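PDB 3K5I: phosphoribosyl-aminoimidazole carboxylase from Aspergillus clavatus, which probably catalyses the ATP-dependent carboxylation of 5-aminoimidazole ribonucleotide to its N5-carboxyamino form in purine biosynthesis, as an ATP-grasp enzyme. Local coordinates for residues V109-E112 with P113-A117; E191-D195 with R196-A200. All coordinates share one frame; numbering follows the deposited sequence.

Interaction 1: residues V109-E112 with P113-A117; sequences VKIE and PSWQA
I111 and W115 meet where strand 110-111 gives way to helix 115-121. The isoleucine sends its longer branch to the indole, and CD1 comes to rest 4.0 Å from W115 CD1, the C-H carbon next to the ring nitrogen. The two side chains run at a slant to each other, so the meeting is a single apolar touch of a methyl on a ring atom and not a stack. On I111 the shorter branch has a different task: CG1 lies beside the backbone N, chi1 -52°, which leaves CG2 anti to that nitrogen and lets it reach the backbone of the turn, 3.1 Å from P113 O. W115 holds CG between its backbone N and carbonyl carbon, chi1 65°, which sets the indole between I111 CD1 and the Q116 side chain. Q116 folds over one indole face, its CD 3.3 Å above the ring plane and displaced toward the rim; L102 and E103 of helix 99-105 also touch the tryptophan.

The chain gets from strand to helix through a cis peptide bond between E112 and P113. E112 OE1 comes to 3.8 Å from P113 CA, while that same oxygen accepts a hydrogen bond from the backbone N of K268. P113 is buried, packing on T91 and S290. One residue on, S114 begins the helix: its OG accepts from A117 N at 2.9 Å with an N-H...O angle of 155° and also has a weak hydrogen bond with D266 O, and the backbone bond from A117 N to S114 O is weak. This is a serine N-cap placed after a cis-proline turn, following the outermost strand, 110-111, of the parallel sheet of the preATP-grasp domain.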
ATOM      1  N   VAL A 109     -28.359 -10.650  -5.417  1.00  9.06           N
ATOM      2  CA  VAL A 109     -27.268  -9.748  -5.142  1.00 22.60           C
ATOM      3  C   VAL A 109     -27.020  -8.964  -6.426  1.00 19.82           C
ATOM      4  O   VAL A 109     -27.416  -9.373  -7.540  1.00 34.70           O
ATOM      5  CB  VAL A 109     -26.018 -10.547  -4.776  1.00 99.75           C
ATOM      6  CG1 VAL A 109     -25.618 -11.344  -5.994  1.00 19.50           C
ATOM      7  CG2 VAL A 109     -24.905  -9.625  -4.256  1.00 49.29           C
ATOM      8  N   LYS A 110     -26.387  -7.814  -6.254  1.00 12.45           N
ATOM      9  CA  LYS A 110     -26.034  -6.986  -7.426  1.00  8.56           C
ATOM     10  C   LYS A 110     -24.771  -7.591  -8.013  1.00 47.44           C
ATOM     11  O   LYS A 110     -23.959  -8.197  -7.283  1.00 17.74           O
ATOM     12  CB  LYS A 110     -25.655  -5.539  -7.065  1.00 12.02           C
ATOM     13  CG  LYS A 110     -26.787  -4.592  -6.684  1.00 49.54           C
ATOM     14  CD  LYS A 110     -26.379  -3.925  -5.360  1.00 41.40           C
ATOM     15  CE  LYS A 110     -26.988  -2.532  -5.081  1.00 99.75           C
ATOM     16  NZ  LYS A 110     -26.632  -1.953  -3.722  1.00 99.75           N
ATOM     17  N   ILE A 111     -24.613  -7.406  -9.321  1.00 13.55           N
ATOM     18  CA  ILE A 111     -23.400  -7.961  -9.941  1.00 31.99           C
ATOM     19  C   ILE A 111     -22.684  -6.877 -10.700  1.00  9.99           C
ATOM     20  O   ILE A 111     -23.248  -6.312 -11.607  1.00 18.83           O
ATOM     21  CB  ILE A 111     -23.612  -9.202 -10.856  1.00 44.96           C
ATOM     22  CG1 ILE A 111     -24.418 -10.297 -10.092  1.00 35.61           C
ATOM     23  CG2 ILE A 111     -22.217  -9.632 -11.494  1.00 18.88           C
ATOM     24  CD1 ILE A 111     -25.314 -11.346 -10.926  1.00 10.57           C
ATOM     25  N   GLU A 112     -21.427  -6.608 -10.389  1.00 33.08           N
ATOM     26  CA  GLU A 112     -20.771  -5.553 -11.151  1.00 21.90           C
ATOM     27  C   GLU A 112     -19.293  -5.904 -11.369  1.00  8.98           C
ATOM     28  O   GLU A 112     -18.549  -6.196 -10.427  1.00 13.53           O
ATOM     29  CB  GLU A 112     -20.910  -4.234 -10.362  1.00 20.31           C
ATOM     30  CG  GLU A 112     -22.337  -3.677 -10.078  1.00 22.88           C
ATOM     31  CD  GLU A 112     -23.136  -3.298 -11.330  1.00 23.24           C
ATOM     32  OE1 GLU A 112     -22.641  -3.437 -12.454  1.00 21.63           O
ATOM     33  OE2 GLU A 112     -24.304  -2.886 -11.225  1.00 44.25           O
ATOM     34  N   PRO A 113     -18.842  -5.851 -12.611  1.00 13.38           N
ATOM     35  CA  PRO A 113     -19.699  -5.536 -13.762  1.00 37.88           C
ATOM     36  C   PRO A 113     -20.743  -6.644 -14.122  1.00 22.28           C
ATOM     37  O   PRO A 113     -20.799  -7.766 -13.583  1.00 13.43           O
ATOM     38  CB  PRO A 113     -18.658  -5.302 -14.880  1.00 21.41           C
ATOM     39  CG  PRO A 113     -17.551  -6.303 -14.549  1.00 20.17           C
ATOM     40  CD  PRO A 113     -17.498  -6.330 -13.018  1.00 21.75           C
ATOM     41  N   SER A 114     -21.627  -6.396 -15.067  1.00 18.20           N
ATOM     42  CA  SER A 114     -22.646  -7.407 -15.417  1.00 20.22           C
ATOM     43  C   SER A 114     -22.282  -8.821 -15.860  1.00 35.45           C
ATOM     44  O   SER A 114     -21.333  -8.984 -16.625  1.00 18.84           O
ATOM     45  CB  SER A 114     -23.513  -6.863 -16.554  1.00 10.76           C
ATOM     46  OG  SER A 114     -22.905  -7.202 -17.772  1.00 19.97           O
ATOM     47  N   TRP A 115     -23.054  -9.836 -15.458  1.00 17.09           N
ATOM     48  CA  TRP A 115     -22.726 -11.161 -15.937  1.00  6.55           C
ATOM     49  C   TRP A 115     -22.729 -11.294 -17.463  1.00 34.63           C
ATOM     50  O   TRP A 115     -21.996 -12.092 -18.059  1.00 22.03           O
ATOM     51  CB  TRP A 115     -23.493 -12.280 -15.243  1.00 10.11           C
ATOM     52  CG  TRP A 115     -24.926 -12.115 -15.592  1.00 16.07           C
ATOM     53  CD1 TRP A 115     -25.899 -11.533 -14.838  1.00 44.85           C
ATOM     54  CD2 TRP A 115     -25.549 -12.574 -16.796  1.00 99.75           C
ATOM     55  NE1 TRP A 115     -27.101 -11.586 -15.511  1.00 13.20           N
ATOM     56  CE2 TRP A 115     -26.918 -12.235 -16.709  1.00 57.51           C
ATOM     57  CE3 TRP A 115     -25.067 -13.181 -17.965  1.00 12.09           C
ATOM     58  CZ2 TRP A 115     -27.832 -12.532 -17.730  1.00 29.71           C
ATOM     59  CZ3 TRP A 115     -25.970 -13.539 -18.956  1.00 37.47           C
ATOM     60  CH2 TRP A 115     -27.337 -13.195 -18.845  1.00 23.43           C
ATOM     61  N   GLN A 116     -23.559 -10.513 -18.137  1.00  6.65           N
ATOM     62  CA  GLN A 116     -23.556 -10.625 -19.607  1.00 11.19           C
ATOM     63  C   GLN A 116     -22.250 -10.063 -20.194  1.00 17.87           C
ATOM     64  O   GLN A 116     -21.767 -10.610 -21.188  1.00 20.18           O
ATOM     65  CB  GLN A 116     -24.710  -9.834 -20.201  1.00 17.66           C
ATOM     66  CG  GLN A 116     -26.120 -10.260 -19.805  1.00 99.75           C
ATOM     67  CD  GLN A 116     -26.692  -9.461 -18.632  1.00 99.75           C
ATOM     68  OE1 GLN A 116     -25.917  -8.945 -17.816  1.00 35.37           O
ATOM     69  NE2 GLN A 116     -28.033  -9.378 -18.531  1.00 74.84           N
ATOM     70  N   ALA A 117     -21.668  -9.007 -19.605  1.00 22.38           N
ATOM     71  CA  ALA A 117     -20.396  -8.395 -20.058  1.00  1.23           C
ATOM     72  C   ALA A 117     -19.288  -9.428 -19.922  1.00  1.58           C
ATOM     73  O   ALA A 117     -18.574  -9.721 -20.895  1.00 20.84           O
ATOM     74  CB  ALA A 117     -20.039  -7.100 -19.220  1.00 17.65           C
TER

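Interaction 2: residues E191-D195 with R196-A200; sequences EALKD and RPLYA
R196 folds back over the turn that it closes, its side chain meeting the backbone of L193 and K194 before its tip reaches the leucine side chain. CB lies 3.7 Å from L193 O. CG is pressed against the next carbonyl, 3.0 Å from K194 O, a close CH-to-oxygen approach. CD stays near both oxygens, 3.7 Å from K194 O and slightly farther from L193 O. The chain then bends at chi3 (62°), bringing the guanidinium round to L193, where L193 CD2 lies 4.0 Å from R196 NH1, approaching the guanidinium obliquely. Beyond the turn, NH1 donates to R175 O and NH2 to T169 O. L198 also leans on the turn, its CD2 4.2 Å from L193 CB, and both leucines pack on L165 of strand 163-167. K194 N bonds to E191 O at 2.7 Å, at the C-terminal end of helix 186-192. The arginine thus spends its methylenes on the turn and its two terminal nitrogens on main-chain carbonyls, with no carboxylate among these partners; its positive charge is probably eased by carbonyl dipoles, and the bonds tie the helix-to-strand turn to the loop between strands 163-167 and 177-180.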
ATOM      1  N   GLU A 191      -0.933 -28.890 -31.313  1.00 35.69           N
ATOM      2  CA  GLU A 191      -0.649 -29.607 -30.095  1.00 14.00           C
ATOM      3  C   GLU A 191      -0.706 -28.599 -28.954  1.00 36.26           C
ATOM      4  O   GLU A 191      -1.446 -28.755 -27.977  1.00 22.75           O
ATOM      5  CB  GLU A 191       0.750 -30.192 -30.263  1.00 60.32           C
ATOM      6  CG  GLU A 191       1.188 -31.184 -29.210  1.00 15.25           C
ATOM      7  CD  GLU A 191       0.111 -32.112 -28.720  1.00 52.16           C
ATOM      8  OE1 GLU A 191      -0.761 -32.541 -29.513  1.00 33.70           O
ATOM      9  OE2 GLU A 191       0.178 -32.417 -27.510  1.00 43.90           O
ATOM     10  N   ALA A 192       0.094 -27.548 -29.089  1.00  8.22           N
ATOM     11  CA  ALA A 192       0.205 -26.518 -28.041  1.00 19.84           C
ATOM     12  C   ALA A 192      -1.056 -26.037 -27.344  1.00 26.65           C
ATOM     13  O   ALA A 192      -1.099 -25.904 -26.108  1.00 37.33           O
ATOM     14  CB  ALA A 192       1.108 -25.371 -28.436  1.00 28.40           C
ATOM     15  N   LEU A 193      -2.066 -25.779 -28.166  1.00 37.31           N
ATOM     16  CA  LEU A 193      -3.368 -25.291 -27.743  1.00 18.99           C
ATOM     17  C   LEU A 193      -4.363 -26.408 -27.914  1.00 99.75           C
ATOM     18  O   LEU A 193      -5.522 -26.208 -28.273  1.00 17.44           O
ATOM     19  CB  LEU A 193      -3.746 -24.229 -28.756  1.00 19.06           C
ATOM     20  CG  LEU A 193      -2.949 -22.929 -28.576  1.00 10.37           C
ATOM     21  CD1 LEU A 193      -3.565 -21.804 -29.435  1.00 15.82           C
ATOM     22  CD2 LEU A 193      -2.916 -22.483 -27.126  1.00 13.68           C
ATOM     23  N   LYS A 194      -3.861 -27.605 -27.666  1.00 18.49           N
ATOM     24  CA  LYS A 194      -4.673 -28.785 -27.799  1.00 34.78           C
ATOM     25  C   LYS A 194      -6.046 -28.667 -27.171  1.00 18.16           C
ATOM     26  O   LYS A 194      -6.244 -28.098 -26.114  1.00 29.29           O
ATOM     27  CB  LYS A 194      -3.948 -29.890 -27.040  1.00 65.47           C
ATOM     28  CG  LYS A 194      -3.590 -31.155 -27.788  1.00 99.75           C
ATOM     29  CD  LYS A 194      -3.507 -32.304 -26.777  1.00 24.05           C
ATOM     30  CE  LYS A 194      -2.182 -32.448 -26.057  1.00 99.75           C
ATOM     31  NZ  LYS A 194      -1.841 -33.895 -25.969  1.00 62.33           N
ATOM     32  N   ASP A 195      -6.989 -29.358 -27.783  1.00 17.12           N
ATOM     33  CA  ASP A 195      -8.337 -29.466 -27.256  1.00 99.75           C
ATOM     34  C   ASP A 195      -9.005 -28.235 -26.730  1.00 40.39           C
ATOM     35  O   ASP A 195      -9.677 -28.348 -25.712  1.00 17.26           O
ATOM     36  CB  ASP A 195      -8.311 -30.430 -26.065  1.00 17.75           C
ATOM     37  CG  ASP A 195      -8.300 -31.864 -26.510  1.00 99.75           C
ATOM     38  OD1 ASP A 195      -8.889 -32.214 -27.557  1.00 35.88           O
ATOM     39  OD2 ASP A 195      -7.664 -32.649 -25.799  1.00 30.26           O
ATOM     40  N   ARG A 196      -8.819 -27.100 -27.395  1.00 23.53           N
ATOM     41  CA  ARG A 196      -9.447 -25.853 -26.997  1.00  8.17           C
ATOM     42  C   ARG A 196     -10.182 -25.321 -28.268  1.00 37.83           C
ATOM     43  O   ARG A 196      -9.905 -25.715 -29.395  1.00 26.66           O
ATOM     44  CB  ARG A 196      -8.368 -24.882 -26.395  1.00 16.21           C
ATOM     45  CG  ARG A 196      -7.530 -25.519 -25.239  1.00  9.17           C
ATOM     46  CD  ARG A 196      -6.352 -24.640 -24.724  1.00  4.27           C
ATOM     47  NE  ARG A 196      -6.853 -23.369 -24.163  1.00  9.34           N
ATOM     48  CZ  ARG A 196      -6.114 -22.395 -23.629  1.00 43.28           C
ATOM     49  NH1 ARG A 196      -4.793 -22.514 -23.592  1.00 29.08           N
ATOM     50  NH2 ARG A 196      -6.678 -21.291 -23.164  1.00 20.85           N
ATOM     51  N   PRO A 197     -11.163 -24.444 -28.134  1.00 21.02           N
ATOM     52  CA  PRO A 197     -11.854 -23.860 -29.297  1.00 23.01           C
ATOM     53  C   PRO A 197     -10.857 -22.752 -29.707  1.00 39.80           C
ATOM     54  O   PRO A 197     -10.365 -22.003 -28.857  1.00 16.18           O
ATOM     55  CB  PRO A 197     -13.046 -23.135 -28.660  1.00 15.10           C
ATOM     56  CG  PRO A 197     -12.629 -22.842 -27.222  1.00 23.49           C
ATOM     57  CD  PRO A 197     -11.616 -23.891 -26.839  1.00 21.83           C
ATOM     58  N   LEU A 198     -10.536 -22.637 -30.990  1.00 18.81           N
ATOM     59  CA  LEU A 198      -9.554 -21.664 -31.493  1.00 16.03           C
ATOM     60  C   LEU A 198     -10.031 -20.781 -32.610  1.00 12.44           C
ATOM     61  O   LEU A 198     -11.041 -21.014 -33.285  1.00 26.50           O
ATOM     62  CB  LEU A 198      -8.418 -22.441 -32.191  1.00 12.12           C
ATOM     63  CG  LEU A 198      -7.974 -23.652 -31.409  1.00 30.75           C
ATOM     64  CD1 LEU A 198      -6.799 -24.169 -32.204  1.00 22.20           C
ATOM     65  CD2 LEU A 198      -7.592 -23.246 -29.973  1.00  7.23           C
ATOM     66  N   TYR A 199      -9.206 -19.785 -32.862  1.00 22.51           N
ATOM     67  CA  TYR A 199      -9.438 -18.887 -33.978  1.00 20.60           C
ATOM     68  C   TYR A 199      -8.025 -18.338 -34.198  1.00 99.75           C
ATOM     69  O   TYR A 199      -7.181 -18.388 -33.321  1.00 15.07           O
ATOM     70  CB  TYR A 199     -10.488 -17.806 -33.746  1.00 18.76           C
ATOM     71  CG  TYR A 199      -9.989 -16.718 -32.860  1.00 15.03           C
ATOM     72  CD1 TYR A 199      -9.919 -16.938 -31.482  1.00  8.94           C
ATOM     73  CD2 TYR A 199      -9.548 -15.509 -33.382  1.00 21.32           C
ATOM     74  CE1 TYR A 199      -9.509 -15.932 -30.676  1.00  7.87           C
ATOM     75  CE2 TYR A 199      -9.097 -14.500 -32.557  1.00 41.62           C
ATOM     76  CZ  TYR A 199      -9.061 -14.758 -31.203  1.00 27.22           C
ATOM     77  OH  TYR A 199      -8.662 -13.878 -30.237  1.00 23.66           O
ATOM     78  N   ALA A 200      -7.712 -17.859 -35.386  1.00 28.99           N
ATOM     79  CA  ALA A 200      -6.383 -17.309 -35.680  1.00 29.28           C
ATOM     80  C   ALA A 200      -6.517 -15.825 -35.959  1.00 99.75           C
ATOM     81  O   ALA A 200      -7.578 -15.367 -36.409  1.00 59.39           O
ATOM     82  CB  ALA A 200      -5.779 -18.033 -36.895  1.00 30.88           C
TER

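Interactions 1 and 2 follow each other along the chain, in the preATP-grasp and ATP-grasp ranges respectively. Their centres lie 29 Å apart and their nearest atoms about 14 Å, so they do not touch. One is a strand-to-helix turn, the other a helix-to-strand turn. The distances to the ligands differ: the side chain of P113 is about 12 Å from the bound 5-aminoimidazole ribonucleotide, and that of R196 about 8 Å from ADP. Neither turn belongs to the ribonucleotide pocket, but the loop gripped by R196 carries R175 of that pocket, so interaction 2 may relate indirectly to the substrate site.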